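Local coordinates for protein CytC3 (Streptomyces, PDB 3GJA) that is a nonheme iron halogenase of the phytanoyl-CoA dioxygenase family, probably using 2-oxoglutarate and oxygen to halogenate its substrate in biosynthesis, at residues A[103-108]-A[252-257]; A[147-152]-A[229-234]. All blocks are in the same frame, centred on the assembly; numbering follows the deposited sequence.

Contact 1 (A[103-108]-A[252-257]); sequences SEFFPK and YRMGFA
Two donors grip the carbonyl oxygen of Phe106. Arg253 NH1 reaches Phe106 O at 2.9 Å, with the oxygen in the guanidinium plane but the donor well above the carbonyl plane. Gly255 N, the regular cross-strand partner, bonds to the same Phe106 O at 3.1 Å and also stands above that plane. Arg253 gets its head there by folding: CG is anti to the backbone N (chi1 169°), then sharp bends at chi2 and chi3 bring the guanidinium across strand 103-108. Lys108 closes over one guanidinium face, its CD lying 3.3 Å from Arg253 NH2, towards the rim of the group. The two cationic ends stay close, and a water accepts from both Lys108 NZ and Arg253 NH2, as does Gly161 O, which probably eases their repulsion; Lys108 NZ also hydrogen-bonds to Leu243 O. An alanine in place of Arg253 would lose the second bond to Phe106 O and the flat surface under Lys108, and would probably loosen this end of the strand pair. On the same face Ala257 CB meets the edge of the Phe106 ring, at 3.5 Å from Phe106 CE2.

On the other side of the sheet the contact is apolar. Phe256 CD1 lies over one face of the Phe105 ring, 3.6 Å from Phe105 CZ, with the two rings inclined at 49°. Met254, bent at chi2 and chi3, sets SD at the Phe105 edge, a Met-aromatic contact, and presses CE tightly on Pro107 CG at 3.5 Å.

Between these two layers of side chains runs an antiparallel ladder from Glu104-Ala257 to Lys108-Arg253, tying two neighbouring strands of the main sheet of the cupin-type barrel. Helices 34-49 and 75-82 cover the Phe105 side, Trp41 touching Met254 and Leu77 touching Phe105 and Phe256, while strand 147-152 flanks strand 253-262.

Contact 2 (A[147-152]-A[229-234]); sequences ITVWTA and GEAVIF. With ACT (acetate ion), chain E.
This is a buried antiparallel strand pairing in the middle of the main sheet, where 147-152 lies beside 230-235. Six backbone hydrogen bonds carry it, beginning with the mutual pair of Thr148 and Phe234 and ending where Gly229 N meets Ala152 O at 2.9 Å. The bond from Ala152 N to Glu230 O is almost perfectly straight (179°). Gly229 sits at a positive phi of 98°, a backbone conformation in which a CB would jam against the preceding carbonyl oxygen, and which glycine, having none, can adopt as the chain enters the strand.

On one face, Thr148, Trp150, Val232 and Phe234 come together. Phe234 CG occupies the crowded position between backbone N and carbonyl carbon (chi1 57°), which swings the ring alongside Thr148. Thr148 CB then lies over the ring face in a CH-pi contact, 4.0 Å from the Phe234 centroid, while Trp150 CB comes to the ring's edge, 3.8 Å from Phe234 CE1. Val232 CG1 packs under Trp150 CB at 3.6 Å. The pair belongs to the double-stranded beta-helix of the cupin clan, whose barrel houses the active site in nonheme iron enzymes of this family. Trp150 CG is anti to the backbone N, and its indole runs away from strand 230-235; NE1 gives a hydrogen bond to acetate OXT at 2.6 Å. That ion, probably from the crystallisation liquor, may mark a pocket beside the indole edge.

The opposite face is largely aliphatic and is covered by helix 84-94, with Val90 touching both Ile147 and Val149. Ile147 CG2 meets Ile233 CG2 at 3.7 Å, and Val149 CG1 sits more loosely between Ala231 and Ile233. Thr151 places its OG1 beside Ala231 CB at 3.7 Å and is hydrogen-bonded through that hydroxyl to His80 NE2.

From the N terminus, strand 25-30 will become an outer strand of the sheet, and 98-108 supplies the first half of contact 1. The chain then lays down 147-152, and after 76 intervening residues, many of them not modelled, 229-234 returns to close contact 2. Only afterwards does 252-257 pair with 103-108, closing contact 1 across 143 residues, so the smaller loop lies wholly within the larger. The four strands stand side by side as 230-235, 147-152, 253-262 and 98-108. Phe256 N probably bonds to Thr151 O, joining the ladders in the middle, and Phe106 packs on Trp150 with their rings nearly parallel.

Contact 1 (A[103-108]-A[252-257])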
loop_
_atom_site.group_PDB
_atom_site.type_symbol
_atom_site.label_atom_id
_atom_site.label_comp_id
_atom_site.label_asym_id
_atom_site.label_seq_id
_atom_site.Cartn_x
_atom_site.Cartn_y
_atom_site.Cartn_z
ATOM N N SER A 103 3.339 4.219 0.914
ATOM C CA SER A 103 2.611 3.692 2.051
ATOM C C SER A 103 1.784 4.865 2.582
ATOM O O SER A 103 2.156 6.035 2.411
ATOM C CB SER A 103 3.558 3.160 3.129
ATOM O OG SER A 103 4.061 4.196 3.940
ATOM N N GLU A 104 0.649 4.552 3.201
ATOM C CA GLU A 104 -0.237 5.577 3.737
ATOM C C GLU A 104 -1.200 4.941 4.721
ATOM O O GLU A 104 -1.350 3.720 4.748
ATOM C CB GLU A 104 -1.030 6.218 2.608
ATOM C CG GLU A 104 -1.885 5.218 1.851
ATOM C CD GLU A 104 -2.363 5.760 0.517
ATOM O OE1 GLU A 104 -3.275 6.619 0.507
ATOM O OE2 GLU A 104 -1.809 5.330 -0.519
ATOM N N PHE A 105 -1.854 5.773 5.523
ATOM C CA PHE A 105 -2.802 5.279 6.502
ATOM C C PHE A 105 -4.237 5.514 6.064
ATOM O O PHE A 105 -4.541 6.471 5.356
ATOM C CB PHE A 105 -2.560 5.932 7.866
ATOM C CG PHE A 105 -1.275 5.499 8.519
ATOM C CD1 PHE A 105 -0.050 6.001 8.081
ATOM C CD2 PHE A 105 -1.288 4.567 9.558
ATOM C CE1 PHE A 105 1.151 5.581 8.666
ATOM C CE2 PHE A 105 -0.096 4.137 10.153
ATOM C CZ PHE A 105 1.131 4.648 9.703
ATOM N N PHE A 106 -5.112 4.613 6.489
ATOM C CA PHE A 106 -6.521 4.707 6.166
ATOM C C PHE A 106 -7.338 4.596 7.440
ATOM O O PHE A 106 -7.730 3.508 7.855
ATOM C CB PHE A 106 -6.904 3.601 5.195
ATOM C CG PHE A 106 -6.420 3.835 3.797
ATOM C CD1 PHE A 106 -7.014 4.804 3.001
ATOM C CD2 PHE A 106 -5.387 3.073 3.270
ATOM C CE1 PHE A 106 -6.587 5.012 1.689
ATOM C CE2 PHE A 106 -4.951 3.270 1.964
ATOM C CZ PHE A 106 -5.554 4.240 1.171
ATOM N N PRO A 107 -7.573 5.732 8.102
ATOM C CA PRO A 107 -8.357 5.711 9.337
ATOM C C PRO A 107 -9.841 5.752 9.007
ATOM O O PRO A 107 -10.230 6.162 7.917
ATOM C CB PRO A 107 -7.909 6.985 10.063
ATOM C CG PRO A 107 -6.568 7.323 9.419
ATOM C CD PRO A 107 -6.828 6.994 7.978
ATOM N N LYS A 108 -10.669 5.305 9.938
ATOM C CA LYS A 108 -12.109 5.354 9.745
ATOM C C LYS A 108 -12.702 5.548 11.128
ATOM O O LYS A 108 -12.394 4.801 12.054
ATOM C CB LYS A 108 -12.636 4.067 9.102
ATOM C CG LYS A 108 -14.025 4.247 8.520
ATOM C CD LYS A 108 -14.228 3.366 7.312
ATOM C CE LYS A 108 -15.496 3.731 6.568
ATOM N NZ LYS A 108 -15.632 2.886 5.347
ATOM N N TYR A 252 -12.068 3.205 16.578
ATOM C CA TYR A 252 -11.570 3.645 15.283
ATOM C C TYR A 252 -10.881 2.491 14.580
ATOM O O TYR A 252 -10.315 1.604 15.216
ATOM C CB TYR A 252 -10.573 4.791 15.435
ATOM C CG TYR A 252 -9.245 4.357 16.002
ATOM C CD1 TYR A 252 -9.047 4.274 17.379
ATOM C CD2 TYR A 252 -8.193 3.998 15.159
ATOM C CE1 TYR A 252 -7.830 3.845 17.908
ATOM C CE2 TYR A 252 -6.971 3.564 15.674
ATOM C CZ TYR A 252 -6.796 3.490 17.048
ATOM O OH TYR A 252 -5.596 3.066 17.558
ATOM N N ARG A 253 -10.945 2.499 13.260
ATOM C CA ARG A 253 -10.306 1.466 12.480
ATOM C C ARG A 253 -9.096 2.090 11.801
ATOM O O ARG A 253 -9.191 3.177 11.223
ATOM C CB ARG A 253 -11.280 0.910 11.446
ATOM C CG ARG A 253 -10.627 0.019 10.423
ATOM C CD ARG A 253 -10.221 0.828 9.207
ATOM N NE ARG A 253 -11.205 0.721 8.136
ATOM C CZ ARG A 253 -11.147 1.409 7.000
ATOM N NH1 ARG A 253 -10.157 2.269 6.784
ATOM N NH2 ARG A 253 -12.060 1.209 6.059
ATOM N N MET A 254 -7.954 1.419 11.887
ATOM C CA MET A 254 -6.747 1.935 11.264
ATOM C C MET A 254 -6.110 0.914 10.342
ATOM O O MET A 254 -5.732 -0.179 10.764
ATOM C CB MET A 254 -5.728 2.361 12.322
ATOM C CG MET A 254 -4.493 3.057 11.743
ATOM S SD MET A 254 -4.909 4.574 10.832
ATOM C CE MET A 254 -5.327 5.654 12.190
ATOM N N GLY A 255 -6.003 1.280 9.073
ATOM C CA GLY A 255 -5.380 0.404 8.104
ATOM C C GLY A 255 -4.097 1.048 7.607
ATOM O O GLY A 255 -4.026 2.267 7.443
ATOM N N PHE A 256 -3.067 0.238 7.396
ATOM C CA PHE A 256 -1.800 0.750 6.897
ATOM C C PHE A 256 -1.563 0.072 5.555
ATOM O O PHE A 256 -1.433 -1.145 5.487
ATOM C CB PHE A 256 -0.655 0.420 7.860
ATOM C CG PHE A 256 0.703 0.808 7.332
ATOM C CD1 PHE A 256 1.003 2.144 7.072
ATOM C CD2 PHE A 256 1.650 -0.165 7.032
ATOM C CE1 PHE A 256 2.235 2.510 6.511
ATOM C CE2 PHE A 256 2.885 0.183 6.472
ATOM C CZ PHE A 256 3.176 1.529 6.210
ATOM N N ALA A 257 -1.522 0.861 4.486
ATOM C CA ALA A 257 -1.328 0.299 3.158
ATOM C C ALA A 257 0.049 0.580 2.586
ATOM O O ALA A 257 0.551 1.704 2.661
ATOM C CB ALA A 257 -2.409 0.829 2.197
HETATM O O HOH W 1 -13.199 3.018 3.556
#

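Contact 2 (A[147-152]-A[229-234])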
loop_
_atom_site.group_PDB
_atom_site.type_symbol
_atom_site.label_atom_id
_atom_site.label_comp_id
_atom_site.label_asym_id
_atom_site.label_seq_id
_atom_site.Cartn_x
_atom_site.Cartn_y
_atom_site.Cartn_z
ATOM N N ILE A 147 0.182 -3.297 -6.735
ATOM C CA ILE A 147 -0.239 -4.261 -5.730
ATOM C C ILE A 147 -0.252 -3.547 -4.388
ATOM O O ILE A 147 0.766 -3.008 -3.946
ATOM C CB ILE A 147 0.731 -5.459 -5.675
ATOM C CG1 ILE A 147 0.616 -6.263 -6.973
ATOM C CG2 ILE A 147 0.423 -6.347 -4.467
ATOM C CD1 ILE A 147 -0.729 -6.922 -7.160
ATOM N N THR A 148 -1.419 -3.542 -3.755
ATOM C CA THR A 148 -1.610 -2.882 -2.471
ATOM C C THR A 148 -1.751 -3.919 -1.366
ATOM O O THR A 148 -2.528 -4.862 -1.491
ATOM C CB THR A 148 -2.894 -2.005 -2.503
ATOM O OG1 THR A 148 -2.808 -1.080 -3.593
ATOM C CG2 THR A 148 -3.075 -1.237 -1.198
ATOM N N VAL A 149 -0.979 -3.754 -0.300
ATOM C CA VAL A 149 -1.038 -4.650 0.848
ATOM C C VAL A 149 -1.613 -3.807 1.986
ATOM O O VAL A 149 -0.939 -2.932 2.527
ATOM C CB VAL A 149 0.366 -5.171 1.237
ATOM C CG1 VAL A 149 0.264 -6.130 2.420
ATOM C CG2 VAL A 149 1.000 -5.870 0.051
ATOM N N TRP A 150 -2.869 -4.073 2.327
ATOM C CA TRP A 150 -3.600 -3.337 3.366
ATOM C C TRP A 150 -3.578 -4.111 4.690
ATOM O O TRP A 150 -4.315 -5.085 4.854
ATOM C CB TRP A 150 -5.048 -3.165 2.904
ATOM C CG TRP A 150 -5.816 -2.010 3.467
ATOM C CD1 TRP A 150 -6.044 -0.809 2.855
ATOM C CD2 TRP A 150 -6.590 -1.995 4.674
ATOM N NE1 TRP A 150 -6.924 -0.054 3.594
ATOM C CE2 TRP A 150 -7.277 -0.755 4.716
ATOM C CE3 TRP A 150 -6.779 -2.908 5.722
ATOM C CZ2 TRP A 150 -8.138 -0.406 5.762
ATOM C CZ3 TRP A 150 -7.641 -2.561 6.769
ATOM C CH2 TRP A 150 -8.310 -1.321 6.778
ATOM N N THR A 151 -2.735 -3.681 5.623
ATOM C CA THR A 151 -2.634 -4.337 6.923
ATOM C C THR A 151 -3.531 -3.650 7.946
ATOM O O THR A 151 -3.533 -2.424 8.062
ATOM C CB THR A 151 -1.180 -4.313 7.470
ATOM O OG1 THR A 151 -0.300 -4.961 6.542
ATOM C CG2 THR A 151 -1.096 -5.045 8.811
ATOM N N ALA A 152 -4.292 -4.442 8.689
ATOM C CA ALA A 152 -5.168 -3.897 9.716
ATOM C C ALA A 152 -4.346 -3.706 10.989
ATOM O O ALA A 152 -3.845 -4.673 11.555
ATOM C CB ALA A 152 -6.324 -4.854 9.972
ATOM N N GLY A 229 -3.145 -7.302 12.501
ATOM C CA GLY A 229 -2.062 -8.142 12.028
ATOM C C GLY A 229 -2.365 -8.858 10.728
ATOM O O GLY A 229 -1.463 -9.409 10.084
ATOM N N GLU A 230 -3.632 -8.874 10.337
ATOM C CA GLU A 230 -3.992 -9.518 9.082
ATOM C C GLU A 230 -4.025 -8.469 7.989
ATOM O O GLU A 230 -4.172 -7.280 8.260
ATOM C CB GLU A 230 -5.358 -10.188 9.176
ATOM C CG GLU A 230 -5.432 -11.297 10.197
ATOM C CD GLU A 230 -6.747 -12.040 10.130
ATOM O OE1 GLU A 230 -7.809 -11.375 10.108
ATOM O OE2 GLU A 230 -6.720 -13.287 10.106
ATOM N N ALA A 231 -3.895 -8.915 6.749
ATOM C CA ALA A 231 -3.918 -8.004 5.627
ATOM C C ALA A 231 -4.680 -8.587 4.456
ATOM O O ALA A 231 -4.920 -9.799 4.376
ATOM C CB ALA A 231 -2.493 -7.683 5.188
ATOM N N VAL A 232 -5.077 -7.699 3.554
ATOM C CA VAL A 232 -5.743 -8.106 2.344
ATOM C C VAL A 232 -4.837 -7.545 1.255
ATOM O O VAL A 232 -4.332 -6.430 1.368
ATOM C CB VAL A 232 -7.175 -7.525 2.230
ATOM C CG1 VAL A 232 -7.148 -6.007 2.282
ATOM C CG2 VAL A 232 -7.817 -8.008 0.933
ATOM N N ILE A 233 -4.588 -8.339 0.227
ATOM C CA ILE A 233 -3.741 -7.899 -0.861
ATOM C C ILE A 233 -4.617 -7.770 -2.094
ATOM O O ILE A 233 -5.406 -8.670 -2.401
ATOM C CB ILE A 233 -2.600 -8.911 -1.124
ATOM C CG1 ILE A 233 -1.795 -9.124 0.168
ATOM C CG2 ILE A 233 -1.694 -8.400 -2.251
ATOM C CD1 ILE A 233 -0.627 -10.086 0.027
ATOM N N PHE A 234 -4.481 -6.652 -2.799
ATOM C CA PHE A 234 -5.287 -6.421 -3.989
ATOM C C PHE A 234 -4.671 -5.411 -4.935
ATOM O O PHE A 234 -3.863 -4.568 -4.533
ATOM C CB PHE A 234 -6.671 -5.904 -3.585
ATOM C CG PHE A 234 -6.634 -4.636 -2.754
ATOM C CD1 PHE A 234 -6.524 -4.694 -1.365
ATOM C CD2 PHE A 234 -6.723 -3.383 -3.362
ATOM C CE1 PHE A 234 -6.511 -3.524 -0.589
ATOM C CE2 PHE A 234 -6.709 -2.203 -2.597
ATOM C CZ PHE A 234 -6.604 -2.276 -1.206
HETATM C C ACT E . -9.411 2.311 2.154
HETATM O O ACT E . -10.156 2.710 3.205
HETATM O OXT ACT E . -8.383 1.719 2.341
HETATM C CH3 ACT E . -9.860 2.607 0.744
#